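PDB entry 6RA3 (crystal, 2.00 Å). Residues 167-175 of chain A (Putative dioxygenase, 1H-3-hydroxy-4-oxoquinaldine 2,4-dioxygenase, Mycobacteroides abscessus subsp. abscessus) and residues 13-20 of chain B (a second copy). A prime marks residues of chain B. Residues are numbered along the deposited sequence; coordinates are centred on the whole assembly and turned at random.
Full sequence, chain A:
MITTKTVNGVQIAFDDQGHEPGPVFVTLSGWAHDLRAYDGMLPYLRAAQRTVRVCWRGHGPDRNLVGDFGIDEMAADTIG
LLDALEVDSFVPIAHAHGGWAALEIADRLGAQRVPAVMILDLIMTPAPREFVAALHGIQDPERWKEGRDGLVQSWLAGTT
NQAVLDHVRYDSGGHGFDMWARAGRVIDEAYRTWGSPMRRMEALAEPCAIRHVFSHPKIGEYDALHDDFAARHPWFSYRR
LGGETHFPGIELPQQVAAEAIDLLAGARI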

ATOM      1  N   HIS A 167      17.139   5.885   2.280  1.00 42.03           N
ATOM      2  CA  HIS A 167      16.122   6.092   3.307  1.00 40.37           C
ATOM      3  C   HIS A 167      15.960   7.570   3.644  1.00 48.36           C
ATOM      4  O   HIS A 167      14.836   8.053   3.848  1.00 43.76           O
ATOM      5  N   VAL A 168      17.074   8.299   3.713  1.00 44.71           N
ATOM      6  CA  VAL A 168      17.037   9.716   4.068  1.00 51.90           C
ATOM      7  C   VAL A 168      16.542  10.562   2.893  1.00 46.45           C
ATOM      8  O   VAL A 168      15.712  11.464   3.075  1.00 41.68           O
ATOM      9  N   ARG A 169      17.053  10.284   1.684  1.00 42.87           N
ATOM     10  CA  ARG A 169      16.728  11.072   0.501  1.00 43.40           C
ATOM     11  C   ARG A 169      15.311  10.795  -0.010  1.00 49.33           C
ATOM     12  O   ARG A 169      14.642  11.705  -0.515  1.00 43.63           O
ATOM     13  N   TYR A 170      14.846   9.547   0.091  1.00 41.96           N
ATOM     14  CA  TYR A 170      13.701   9.079  -0.690  1.00 42.28           C
ATOM     15  C   TYR A 170      12.555   8.487   0.131  1.00 46.55           C
ATOM     16  O   TYR A 170      11.405   8.491  -0.324  1.00 42.56           O
ATOM     17  N   ASP A 171      12.833   7.928   1.308  1.00 44.02           N
ATOM     18  CA  ASP A 171      11.842   7.105   1.995  1.00 46.10           C
ATOM     19  C   ASP A 171      11.254   7.782   3.225  1.00 47.16           C
ATOM     20  O   ASP A 171      10.502   7.147   3.977  1.00 50.30           O
ATOM     21  N   SER A 172      11.538   9.058   3.429  1.00 43.68           N
ATOM     22  CA  SER A 172      11.038   9.775   4.593  1.00 50.07           C
ATOM     23  C   SER A 172      10.380  11.091   4.181  1.00 48.83           C
ATOM     24  O   SER A 172      10.484  12.096   4.883  1.00 50.68           O
ATOM     25  N   GLY A 173       9.687  11.103   3.037  1.00 43.37           N
ATOM     26  CA  GLY A 173       9.037  12.306   2.543  1.00 40.49           C
ATOM     27  C   GLY A 173       7.684  12.526   3.194  1.00 34.20           C
ATOM     28  O   GLY A 173       7.233  11.755   4.045  1.00 31.11           O
ATOM     29  N   GLY A 174       7.030  13.622   2.789  1.00 32.83           N
ATOM     30  CA  GLY A 174       5.680  13.907   3.245  1.00 27.96           C
ATOM     31  C   GLY A 174       5.531  14.416   4.656  1.00 32.17           C
ATOM     32  O   GLY A 174       4.427  14.346   5.215  1.00 28.74           O
ATOM     33  N   HIS A 175       6.604  14.911   5.266  1.00 31.42           N
ATOM     34  CA  HIS A 175       6.542  15.587   6.546  1.00 31.82           C
ATOM     35  C   HIS A 175       7.058  17.004   6.324  1.00 33.47           C
ATOM     36  O   HIS A 175       7.755  17.273   5.344  1.00 30.36           O
TER
ATOM     37  N   ALA B  13      -3.877  11.682  -2.740  1.00 20.98           N
ATOM     38  CA  ALA B  13      -2.803  10.741  -2.540  1.00 16.54           C
ATOM     39  C   ALA B  13      -1.587  11.241  -3.316  1.00 19.44           C
ATOM     40  O   ALA B  13      -1.715  11.819  -4.393  1.00 19.47           O
ATOM     41  N   PHE B  14      -0.402  11.002  -2.768  1.00 19.51           N
ATOM     42  CA  PHE B  14       0.821  11.507  -3.389  1.00 19.18           C
ATOM     43  C   PHE B  14       1.986  10.677  -2.869  1.00 21.82           C
ATOM     44  O   PHE B  14       1.831   9.859  -1.956  1.00 23.65           O
ATOM     45  N   ASP B  15       3.161  10.908  -3.440  1.00 23.67           N
ATOM     46  CA  ASP B  15       4.350  10.595  -2.673  1.00 27.56           C
ATOM     47  C   ASP B  15       5.433  11.608  -3.006  1.00 24.94           C
ATOM     48  O   ASP B  15       5.360  12.342  -3.986  1.00 27.87           O
ATOM     49  N   ASP B  16       6.404  11.680  -2.113  1.00 30.54           N
ATOM     50  CA  ASP B  16       7.332  12.805  -2.028  1.00 33.77           C
ATOM     51  C   ASP B  16       8.740  12.246  -1.839  1.00 33.34           C
ATOM     52  O   ASP B  16       9.046  11.746  -0.759  1.00 31.23           O
ATOM     53  N   GLN B  17       9.592  12.354  -2.866  1.00 31.27           N
ATOM     54  CA  GLN B  17      10.907  11.726  -2.847  1.00 39.12           C
ATOM     55  C   GLN B  17      11.972  12.670  -3.407  1.00 32.95           C
ATOM     56  O   GLN B  17      11.786  13.261  -4.474  1.00 29.78           O
ATOM     57  N   GLY B  18      13.089  12.776  -2.711  1.00 38.30           N
ATOM     58  CA  GLY B  18      14.214  13.558  -3.180  1.00 41.74           C
ATOM     59  C   GLY B  18      14.442  14.802  -2.326  1.00 46.12           C
ATOM     60  O   GLY B  18      13.565  15.271  -1.598  1.00 48.08           O
ATOM     61  N   HIS B  19      15.662  15.350  -2.427  1.00 47.28           N
ATOM     62  CA  HIS B  19      15.991  16.539  -1.647  1.00 48.90           C
ATOM     63  C   HIS B  19      16.911  17.520  -2.371  1.00 50.98           C
ATOM     64  O   HIS B  19      17.165  18.594  -1.825  1.00 57.60           O
ATOM     65  N   GLU B  20      17.394  17.208  -3.572  1.00 46.75           N
ATOM     66  CA  GLU B  20      18.164  18.151  -4.372  1.00 53.32           C
ATOM     67  C   GLU B  20      17.472  19.515  -4.423  1.00 60.25           C
ATOM     68  O   GLU B  20      16.239  19.581  -4.498  1.00 58.82           O
TER

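The end of a helix in chain A and the loop after it meet the last residues of a strand in chain B and the turn that follows. All of the polar contacts use backbone atoms of chain A, with two side chains of chain B pointing in.

Asp16′ points toward chain A. Its chi1 is t (172°), and this carries the carboxylate to the loop, where OD2 of Asp16′ accepts a hydrogen bond from Gly174 N at 2.9 Å. Gly173 has no side chain, so Gly173 CA can approach Asp16′ O to 3.3 Å in a CA-H...O contact. An ideal CB on Gly173 would lie 1.9 Å from Asp16′ O, a clash. Gly174 has a positive phi, which itself favours glycine. Gly174 CA lies 4.2 Å from Phe14′ CE2, at the edge of the ring. Phe14′ starts sideways, and with chi1 p (65°) the ring end comes nearer.

Arg169 O is the second polar centre. Arg169 O accepts a hydrogen bond from Gly18′ N at 2.9 Å and a weak one from His19′ ND1 at 3.4 Å. His19′ points toward chain A with chi1 -87°, and His19′ CE1 also comes to 3.7 Å from Val168 O. Arg169 starts sideways (chi1 m, -68°) and its end leads away.

Tyr170 is m (-58°). Gly18′ N sits at the ring edge, 3.7 Å from Tyr170 CD1. Gln17′ is m, then t, and packs beside it: Gln17′ CG is 3.5 Å from Tyr170 O, and Gln17′ OE1 is 3.8 Å from Tyr170 CB. Gln17′ NE2 donates to Asp15′ OD2 at 3.0 Å.

Two waters bridge the stretches. Water 1 donates to Asp16′ O and weakly to Arg169 O. Water 2 donates to Tyr170 O, accepts from Gly173 N, and donates weakly to Asp16′ O.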

ATOM      1  CB  HIS A 167      16.500   5.315   4.546  1.00 38.58           C
ATOM      2  CG  HIS A 167      15.592   5.544   5.707  1.00 37.97           C
ATOM      3  ND1 HIS A 167      14.403   4.866   5.866  1.00 40.24           N
ATOM      4  CD2 HIS A 167      15.715   6.346   6.788  1.00 35.16           C
ATOM      5  CE1 HIS A 167      13.819   5.270   6.979  1.00 41.89           C
ATOM      6  NE2 HIS A 167      14.602   6.159   7.561  1.00 37.97           N
ATOM      7  CB  VAL A 168      18.437  10.159   4.539  1.00 49.94           C
ATOM      8  CG1 VAL A 168      18.476  11.664   4.758  1.00 53.39           C
ATOM      9  CG2 VAL A 168      18.812   9.436   5.803  1.00 42.36           C
ATOM     10  CB  ARG A 169      17.730  10.766  -0.606  1.00 42.00           C
ATOM     11  CG  ARG A 169      19.163  11.265  -0.330  1.00 52.29           C
ATOM     12  CD  ARG A 169      20.068  11.116  -1.568  1.00 53.50           C
ATOM     13  NE  ARG A 169      20.210   9.712  -1.966  1.00 66.54           N
ATOM     14  CZ  ARG A 169      20.973   9.277  -2.969  1.00 59.97           C
ATOM     15  NH1 ARG A 169      21.683  10.133  -3.691  1.00 62.59           N
ATOM     16  NH2 ARG A 169      21.030   7.974  -3.246  1.00 55.33           N
ATOM     17  CB  TYR A 170      14.167   8.024  -1.697  1.00 41.90           C
ATOM     18  CG  TYR A 170      15.238   8.485  -2.671  1.00 44.24           C
ATOM     19  CD1 TYR A 170      15.164   9.727  -3.277  1.00 44.53           C
ATOM     20  CD2 TYR A 170      16.311   7.663  -3.007  1.00 46.97           C
ATOM     21  CE1 TYR A 170      16.118  10.142  -4.177  1.00 42.32           C
ATOM     22  CE2 TYR A 170      17.278   8.081  -3.918  1.00 45.50           C
ATOM     23  CZ  TYR A 170      17.176   9.325  -4.486  1.00 42.63           C
ATOM     24  OH  TYR A 170      18.103   9.779  -5.393  1.00 47.63           O
ATOM     25  CB  ASP A 171      12.444   5.748   2.365  1.00 48.60           C
ATOM     26  CG  ASP A 171      12.959   4.989   1.144  1.00 53.14           C
ATOM     27  OD1 ASP A 171      12.476   5.249   0.018  1.00 55.44           O
ATOM     28  OD2 ASP A 171      13.845   4.126   1.301  1.00 50.74           O
ATOM     29  CB  SER A 172      12.168  10.017   5.596  1.00 57.36           C
ATOM     30  OG  SER A 172      12.917   8.818   5.841  1.00 52.41           O
ATOM     31  CB  HIS A 175       7.369  14.854   7.609  1.00 28.08           C
ATOM     32  CG  HIS A 175       6.748  13.591   8.107  1.00 26.49           C
ATOM     33  ND1 HIS A 175       5.508  13.549   8.715  1.00 25.80           N
ATOM     34  CD2 HIS A 175       7.203  12.316   8.090  1.00 26.71           C
ATOM     35  CE1 HIS A 175       5.227  12.298   9.042  1.00 30.03           C
ATOM     36  NE2 HIS A 175       6.246  11.537   8.685  1.00 25.27           N
TER
ATOM     37  CB  ALA B  13      -3.229   9.355  -3.009  1.00 18.85           C
ATOM     38  CB  PHE B  14       1.037  12.996  -3.050  1.00 24.90           C
ATOM     39  CG  PHE B  14       1.285  13.237  -1.593  1.00 21.78           C
ATOM     40  CD1 PHE B  14       0.242  13.225  -0.689  1.00 22.92           C
ATOM     41  CD2 PHE B  14       2.570  13.421  -1.124  1.00 27.17           C
ATOM     42  CE1 PHE B  14       0.470  13.390   0.648  1.00 24.18           C
ATOM     43  CE2 PHE B  14       2.800  13.579   0.224  1.00 27.75           C
ATOM     44  CZ  PHE B  14       1.768  13.575   1.103  1.00 24.76           C
ATOM     45  CB  ASP B  15       4.798   9.134  -2.834  1.00 30.58           C
ATOM     46  CG  ASP B  15       5.383   8.817  -4.183  1.00 33.76           C
ATOM     47  OD1 ASP B  15       5.286   9.641  -5.112  1.00 31.16           O
ATOM     48  OD2 ASP B  15       5.946   7.700  -4.297  1.00 37.29           O
ATOM     49  CB  ASP B  16       6.923  13.686  -0.850  1.00 30.39           C
ATOM     50  CG  ASP B  16       7.928  14.784  -0.538  1.00 41.68           C
ATOM     51  OD1 ASP B  16       8.794  15.088  -1.378  1.00 31.04           O
ATOM     52  OD2 ASP B  16       7.827  15.343   0.568  1.00 33.71           O
ATOM     53  CB  GLN B  17      10.907  10.426  -3.662  1.00 36.50           C
ATOM     54  CG  GLN B  17       9.812   9.441  -3.286  1.00 42.00           C
ATOM     55  CD  GLN B  17      10.037   8.069  -3.887  1.00 46.04           C
ATOM     56  OE1 GLN B  17      11.166   7.573  -3.923  1.00 42.68           O
ATOM     57  NE2 GLN B  17       8.956   7.431  -4.330  1.00 47.16           N
ATOM     58  CB  HIS B  19      16.604  16.129  -0.279  1.00 48.28           C
ATOM     59  CG  HIS B  19      15.584  15.880   0.801  1.00 56.52           C
ATOM     60  ND1 HIS B  19      15.175  14.614   1.172  1.00 59.59           N
ATOM     61  CD2 HIS B  19      14.890  16.738   1.589  1.00 62.17           C
ATOM     62  CE1 HIS B  19      14.276  14.701   2.138  1.00 55.08           C
ATOM     63  NE2 HIS B  19      14.080  15.980   2.404  1.00 66.65           N
ATOM     64  CB  GLU B  20      18.334  17.597  -5.791  1.00 51.68           C
ATOM     65  CG  GLU B  20      19.404  16.512  -5.925  1.00 61.55           C
ATOM     66  CD  GLU B  20      20.813  17.096  -5.980  1.00 68.12           C
ATOM     67  OE1 GLU B  20      21.585  16.855  -5.027  1.00 55.11           O
ATOM     68  OE2 GLU B  20      21.134  17.806  -6.970  1.00 70.13           O
TER
HETATM   69  O   HOH W   1      11.516  12.177   0.437  1.00 41.29           O
HETATM   70  O   HOH W   2       9.034   9.053   1.154  1.00 38.46           O